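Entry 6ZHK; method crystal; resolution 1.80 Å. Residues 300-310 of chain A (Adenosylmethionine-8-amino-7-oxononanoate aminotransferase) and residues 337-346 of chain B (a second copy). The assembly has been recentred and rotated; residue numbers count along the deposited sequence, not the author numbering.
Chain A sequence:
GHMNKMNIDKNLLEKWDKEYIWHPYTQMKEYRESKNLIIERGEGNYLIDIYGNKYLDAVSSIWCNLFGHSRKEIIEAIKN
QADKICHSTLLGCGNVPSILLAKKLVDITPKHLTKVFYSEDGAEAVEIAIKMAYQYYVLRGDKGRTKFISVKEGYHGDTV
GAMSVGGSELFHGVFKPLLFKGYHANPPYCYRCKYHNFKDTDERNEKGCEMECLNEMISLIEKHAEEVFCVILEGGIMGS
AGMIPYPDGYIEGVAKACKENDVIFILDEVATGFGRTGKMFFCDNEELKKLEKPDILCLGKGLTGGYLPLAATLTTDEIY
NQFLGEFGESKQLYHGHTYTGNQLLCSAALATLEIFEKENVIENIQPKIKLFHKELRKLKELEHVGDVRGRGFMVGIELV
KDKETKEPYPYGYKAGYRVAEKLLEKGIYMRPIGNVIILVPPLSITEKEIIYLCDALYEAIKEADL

Chain A 300-310: GKGLTGGYLPL
Chain B, residues 337-346: HTYTGNQLLC

Interfaces between irregular segments often depend on one aromatic side chain seated in a hollow lined by backbone, and the two copies of this aminotransferase offer a compact example. The hollow belongs to chain A. After a short 3-10 segment at Gly A302 and Leu A303, a type I' turn from Thr A304 to Tyr A307 reverses the chain, using positive phi at Gly A305 (73°) and Gly A306 (107°); the chain then extends through Leu A308 (-148/160) and Pro A309 (-82/97). In chain B, a type I turn from His B337 to Thr B340 overlaps a type II turn from Tyr B339 to Asn B342, leading into a helix at Gln B343. In register, Lys A301 CA lies 7.0 Å from Thr B338 CA, and Pro A309 CA 5.9 Å from Tyr B339 CA.

The bump is Tyr B339 (chi1 -80°, chi2 -75°). One ring face is covered by Pro A309 CA and Leu A308 O, the latter 3.2 Å from Tyr B339 CZ, while Pro A309 CB packs 3.8 Å from Tyr B339 CD2. Tyr B339 OH comes within 3.1 Å of Gly A306 CA and donates to Lys A301 O at 2.8 Å; the backbone of Gly A306, at 107/6, is one that calls for glycine, since a CB would jam against Gly A305 O. Thr A304 OG1 braces the hollow from within, donating to Leu A308 O at 2.7 Å.

Polar clasps flank this plug. The CA-to-CB bond of Lys A301 points sideways, but the mttm side chain brings its end nearer, and NZ donates to Thr B338 OG1 at 2.6 Å. Asn B342 works twice: ND2 donates to Tyr A307 O at 3.1 Å, while OD1 caps the helix by accepting from Leu B345 N at 2.9 Å. Beside it, Leu A308 (mt) inserts CD2 between two mt leucines, 3.8 Å from Leu B344 CD1 and 4.1 Å from Leu B345 CD2.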

ATOM      1  N   GLY A 300       8.909  -6.104   4.777  1.00 17.27           N
ATOM      2  CA  GLY A 300       8.725  -4.845   4.076  1.00 16.25           C
ATOM      3  C   GLY A 300      10.008  -4.017   4.278  1.00 18.58           C
ATOM      4  O   GLY A 300      11.067  -4.567   4.592  1.00 19.81           O
ATOM      5  N   LYS A 301       9.885  -2.693   4.161  1.00 19.34           N
ATOM      6  CA  LYS A 301      10.942  -1.718   4.416  1.00 19.14           C
ATOM      7  C   LYS A 301      12.240  -2.137   3.752  1.00 18.51           C
ATOM      8  O   LYS A 301      12.379  -1.861   2.581  1.00 19.51           O
ATOM      9  CB  LYS A 301      11.169  -1.440   5.910  1.00 17.57           C
ATOM     10  CG  LYS A 301      10.109  -0.595   6.575  1.00 18.01           C
ATOM     11  CD  LYS A 301      10.299  -0.458   8.104  1.00 18.92           C
ATOM     12  CE  LYS A 301       9.118   0.162   8.816  1.00 23.24           C
ATOM     13  NZ  LYS A 301       8.997   1.580   8.457  1.00 26.41           N
ATOM     14  N   GLY A 302      13.146  -2.827   4.488  1.00 18.19           N
ATOM     15  CA  GLY A 302      14.492  -3.092   3.980  1.00 19.86           C
ATOM     16  C   GLY A 302      14.557  -4.108   2.831  1.00 19.47           C
ATOM     17  O   GLY A 302      15.622  -4.326   2.260  1.00 21.13           O
ATOM     18  N   LEU A 303      13.423  -4.776   2.556  1.00 17.02           N
ATOM     19  CA  LEU A 303      13.305  -5.726   1.474  1.00 16.09           C
ATOM     20  C   LEU A 303      13.978  -5.215   0.192  1.00 16.61           C
ATOM     21  O   LEU A 303      14.634  -6.008  -0.485  1.00 17.83           O
ATOM     22  CB  LEU A 303      11.821  -6.093   1.338  1.00 16.95           C
ATOM     23  CG  LEU A 303      11.423  -7.014   0.208  1.00 19.09           C
ATOM     24  CD1 LEU A 303      12.159  -8.364   0.245  1.00 20.50           C
ATOM     25  CD2 LEU A 303       9.938  -7.306   0.340  1.00 19.29           C
ATOM     26  N   THR A 304      13.751  -3.933  -0.201  1.00 13.64           N
ATOM     27  CA  THR A 304      14.313  -3.402  -1.435  1.00 15.17           C
ATOM     28  C   THR A 304      15.606  -2.625  -1.163  1.00 15.80           C
ATOM     29  O   THR A 304      16.046  -1.874  -2.008  1.00 15.55           O
ATOM     30  CB  THR A 304      13.301  -2.459  -2.103  1.00 14.08           C
ATOM     31  OG1 THR A 304      13.063  -1.503  -1.072  1.00 14.01           O
ATOM     32  CG2 THR A 304      12.032  -3.190  -2.441  1.00 16.52           C
ATOM     33  N   GLY A 305      16.148  -2.776   0.055  1.00 16.08           N
ATOM     34  CA  GLY A 305      17.307  -2.005   0.504  1.00 16.53           C
ATOM     35  C   GLY A 305      16.942  -0.562   0.807  1.00 15.78           C
ATOM     36  O   GLY A 305      17.806   0.229   1.116  1.00 16.86           O
ATOM     37  N   GLY A 306      15.649  -0.224   0.737  1.00 14.90           N
ATOM     38  CA  GLY A 306      15.207   1.082   1.150  1.00 13.18           C
ATOM     39  C   GLY A 306      14.835   1.921  -0.063  1.00 12.61           C
ATOM     40  O   GLY A 306      14.608   3.112   0.100  1.00 15.89           O
ATOM     41  N   TYR A 307      14.835   1.327  -1.273  1.00 13.89           N
ATOM     42  CA  TYR A 307      14.728   2.163  -2.468  1.00 13.66           C
ATOM     43  C   TYR A 307      13.346   2.192  -3.076  1.00 12.47           C
ATOM     44  O   TYR A 307      13.007   3.170  -3.798  1.00 14.30           O
ATOM     45  CB  TYR A 307      15.719   1.788  -3.584  1.00 13.98           C
ATOM     46  CG  TYR A 307      17.170   2.090  -3.270  1.00 15.54           C
ATOM     47  CD1 TYR A 307      17.552   2.596  -2.021  1.00 14.75           C
ATOM     48  CD2 TYR A 307      18.177   1.907  -4.228  1.00 16.46           C
ATOM     49  CE1 TYR A 307      18.882   2.900  -1.741  1.00 15.85           C
ATOM     50  CE2 TYR A 307      19.512   2.176  -3.926  1.00 13.71           C
ATOM     51  CZ  TYR A 307      19.876   2.673  -2.682  1.00 14.97           C
ATOM     52  OH  TYR A 307      21.218   2.948  -2.414  1.00 12.82           O
ATOM     53  N   LEU A 308      12.536   1.172  -2.781  1.00 14.25           N
ATOM     54  CA  LEU A 308      11.185   1.118  -3.348  1.00 13.25           C
ATOM     55  C   LEU A 308      10.232   0.417  -2.346  1.00 12.50           C
ATOM     56  O   LEU A 308      10.644  -0.380  -1.482  1.00 11.16           O
ATOM     57  CB  LEU A 308      11.238   0.322  -4.672  1.00 11.77           C
ATOM     58  CG  LEU A 308      11.659   1.082  -5.930  1.00 12.73           C
ATOM     59  CD1 LEU A 308      11.955   0.082  -7.065  1.00 12.89           C
ATOM     60  CD2 LEU A 308      10.542   2.057  -6.380  1.00 10.89           C
ATOM     61  N   PRO A 309       8.923   0.633  -2.492  1.00 11.22           N
ATOM     62  CA  PRO A 309       7.922  -0.006  -1.637  1.00 12.98           C
ATOM     63  C   PRO A 309       7.612  -1.415  -2.121  1.00 14.63           C
ATOM     64  O   PRO A 309       6.701  -1.634  -2.912  1.00 16.51           O
ATOM     65  CB  PRO A 309       6.714   0.939  -1.756  1.00 11.79           C
ATOM     66  CG  PRO A 309       6.797   1.442  -3.126  1.00 11.07           C
ATOM     67  CD  PRO A 309       8.290   1.646  -3.375  1.00 10.28           C
ATOM     68  N   LEU A 310       8.268  -2.384  -1.483  1.00 12.98           N
ATOM     69  CA  LEU A 310       7.800  -3.760  -1.618  1.00 14.88           C
ATOM     70  C   LEU A 310       7.523  -4.378  -0.251  1.00 14.40           C
ATOM     71  O   LEU A 310       8.254  -4.132   0.703  1.00 16.17           O
ATOM     72  CB  LEU A 310       8.840  -4.590  -2.377  1.00 14.01           C
ATOM     73  CG  LEU A 310       8.391  -6.015  -2.727  1.00 14.93           C
ATOM     74  CD1 LEU A 310       7.179  -5.962  -3.668  1.00 15.18           C
ATOM     75  CD2 LEU A 310       9.550  -6.743  -3.413  1.00 16.58           C
TER
ATOM     76  N   HIS B 337       2.886   5.753   5.653  1.00 22.22           N
ATOM     77  CA  HIS B 337       3.850   4.670   5.725  1.00 25.09           C
ATOM     78  C   HIS B 337       5.209   5.124   5.202  1.00 24.31           C
ATOM     79  O   HIS B 337       5.342   6.232   4.683  1.00 18.56           O
ATOM     80  CB  HIS B 337       3.302   3.440   5.015  1.00 29.12           C
ATOM     81  CG  HIS B 337       2.145   2.925   5.799  1.00 31.05           C
ATOM     82  ND1 HIS B 337       0.996   2.413   5.187  1.00 28.95           N
ATOM     83  CD2 HIS B 337       1.963   2.905   7.154  1.00 32.26           C
ATOM     84  CE1 HIS B 337       0.144   2.116   6.161  1.00 33.65           C
ATOM     85  NE2 HIS B 337       0.729   2.430   7.401  1.00 23.79           N
ATOM     86  N   THR B 338       6.180   4.209   5.345  1.00 19.36           N
ATOM     87  CA  THR B 338       7.588   4.421   5.075  1.00 18.40           C
ATOM     88  C   THR B 338       7.780   5.194   3.780  1.00 15.12           C
ATOM     89  O   THR B 338       8.527   6.158   3.752  1.00 15.38           O
ATOM     90  CB  THR B 338       8.277   3.062   4.934  1.00 21.85           C
ATOM     91  OG1 THR B 338       7.988   2.500   6.222  1.00 24.72           O
ATOM     92  CG2 THR B 338       9.776   3.190   4.763  1.00 22.33           C
ATOM     93  N   TYR B 339       7.127   4.733   2.716  1.00 13.81           N
ATOM     94  CA  TYR B 339       7.600   5.089   1.392  1.00 13.48           C
ATOM     95  C   TYR B 339       6.722   6.216   0.887  1.00 13.79           C
ATOM     96  O   TYR B 339       6.772   6.567  -0.286  1.00 13.27           O
ATOM     97  CB  TYR B 339       7.595   3.891   0.446  1.00 11.94           C
ATOM     98  CG  TYR B 339       8.803   3.012   0.680  1.00 13.57           C
ATOM     99  CD1 TYR B 339      10.062   3.426   0.233  1.00 12.76           C
ATOM    100  CD2 TYR B 339       8.676   1.799   1.332  1.00 13.67           C
ATOM    101  CE1 TYR B 339      11.187   2.658   0.512  1.00 11.89           C
ATOM    102  CE2 TYR B 339       9.780   0.976   1.526  1.00 13.62           C
ATOM    103  CZ  TYR B 339      11.024   1.427   1.098  1.00 13.47           C
ATOM    104  OH  TYR B 339      12.126   0.670   1.316  1.00 15.06           O
ATOM    105  N   THR B 340       6.028   6.867   1.806  1.00 13.49           N
ATOM    106  CA  THR B 340       5.207   8.020   1.385  1.00 14.53           C
ATOM    107  C   THR B 340       6.060   9.016   0.568  1.00 14.88           C
ATOM    108  O   THR B 340       7.106   9.504   1.032  1.00 16.69           O
ATOM    109  CB  THR B 340       4.631   8.762   2.617  1.00 14.20           C
ATOM    110  OG1 THR B 340       3.801   7.837   3.335  1.00 15.01           O
ATOM    111  CG2 THR B 340       3.750   9.949   2.203  1.00 14.41           C
ATOM    112  N   GLY B 341       5.566   9.417  -0.621  1.00 12.55           N
ATOM    113  CA  GLY B 341       6.272  10.408  -1.429  1.00 15.72           C
ATOM    114  C   GLY B 341       7.637   9.951  -1.968  1.00 15.12           C
ATOM    115  O   GLY B 341       8.448  10.781  -2.380  1.00 16.40           O
ATOM    116  N   ASN B 342       7.839   8.633  -2.140  1.00 14.06           N
ATOM    117  CA  ASN B 342       9.104   8.083  -2.647  1.00 15.81           C
ATOM    118  C   ASN B 342       9.493   8.738  -3.990  1.00 13.63           C
ATOM    119  O   ASN B 342       8.649   8.944  -4.872  1.00 16.31           O
ATOM    120  CB  ASN B 342       8.899   6.558  -2.836  1.00 14.94           C
ATOM    121  CG  ASN B 342      10.009   5.944  -3.667  1.00 15.95           C
ATOM    122  OD1 ASN B 342      10.008   5.996  -4.888  1.00 13.73           O
ATOM    123  ND2 ASN B 342      10.896   5.257  -3.011  1.00 17.06           N
ATOM    124  N   GLN B 343      10.784   9.104  -4.161  1.00 12.75           N
ATOM    125  CA  GLN B 343      11.214   9.876  -5.327  1.00 14.74           C
ATOM    126  C   GLN B 343      11.069   9.110  -6.651  1.00 12.59           C
ATOM    127  O   GLN B 343      10.644   9.677  -7.659  1.00 13.95           O
ATOM    128  CB  GLN B 343      12.667  10.344  -5.202  1.00 13.46           C
ATOM    129  CG  GLN B 343      12.876  11.462  -4.156  1.00 16.22           C
ATOM    130  CD  GLN B 343      13.204  10.987  -2.755  1.00 18.86           C
ATOM    131  OE1 GLN B 343      12.620  10.022  -2.223  1.00 16.91           O
ATOM    132  NE2 GLN B 343      14.065  11.760  -2.073  1.00 16.82           N
ATOM    133  N   LEU B 344      11.384   7.826  -6.684  1.00 12.41           N
ATOM    134  CA  LEU B 344      11.168   7.078  -7.944  1.00 11.35           C
ATOM    135  C   LEU B 344       9.702   7.068  -8.345  1.00 12.42           C
ATOM    136  O   LEU B 344       9.361   7.302  -9.518  1.00 13.99           O
ATOM    137  CB  LEU B 344      11.717   5.665  -7.778  1.00 12.65           C
ATOM    138  CG  LEU B 344      13.205   5.575  -7.473  1.00 11.85           C
ATOM    139  CD1 LEU B 344      13.572   4.086  -7.411  1.00 14.52           C
ATOM    140  CD2 LEU B 344      14.064   6.357  -8.500  1.00 11.65           C
ATOM    141  N   LEU B 345       8.779   6.870  -7.358  1.00 12.53           N
ATOM    142  CA  LEU B 345       7.361   6.862  -7.672  1.00 13.32           C
ATOM    143  C   LEU B 345       7.013   8.214  -8.261  1.00 14.89           C
ATOM    144  O   LEU B 345       6.278   8.304  -9.259  1.00 15.56           O
ATOM    145  CB  LEU B 345       6.474   6.603  -6.430  1.00 11.25           C
ATOM    146  CG  LEU B 345       6.870   5.418  -5.537  1.00 11.94           C
ATOM    147  CD1 LEU B 345       5.816   5.193  -4.431  1.00 12.33           C
ATOM    148  CD2 LEU B 345       6.959   4.120  -6.377  1.00 11.15           C
ATOM    149  N   CYS B 346       7.481   9.280  -7.597  1.00 13.84           N
ATOM    150  CA  CYS B 346       7.004  10.586  -8.017  1.00 14.92           C
ATOM    151  C   CYS B 346       7.643  10.977  -9.349  1.00 15.00           C
ATOM    152  O   CYS B 346       7.015  11.649 -10.174  1.00 13.77           O
ATOM    153  CB  CYS B 346       7.392  11.636  -6.977  1.00 13.99           C
ATOM    154  SG  CYS B 346       6.475  11.537  -5.414  1.00 18.15           S
TER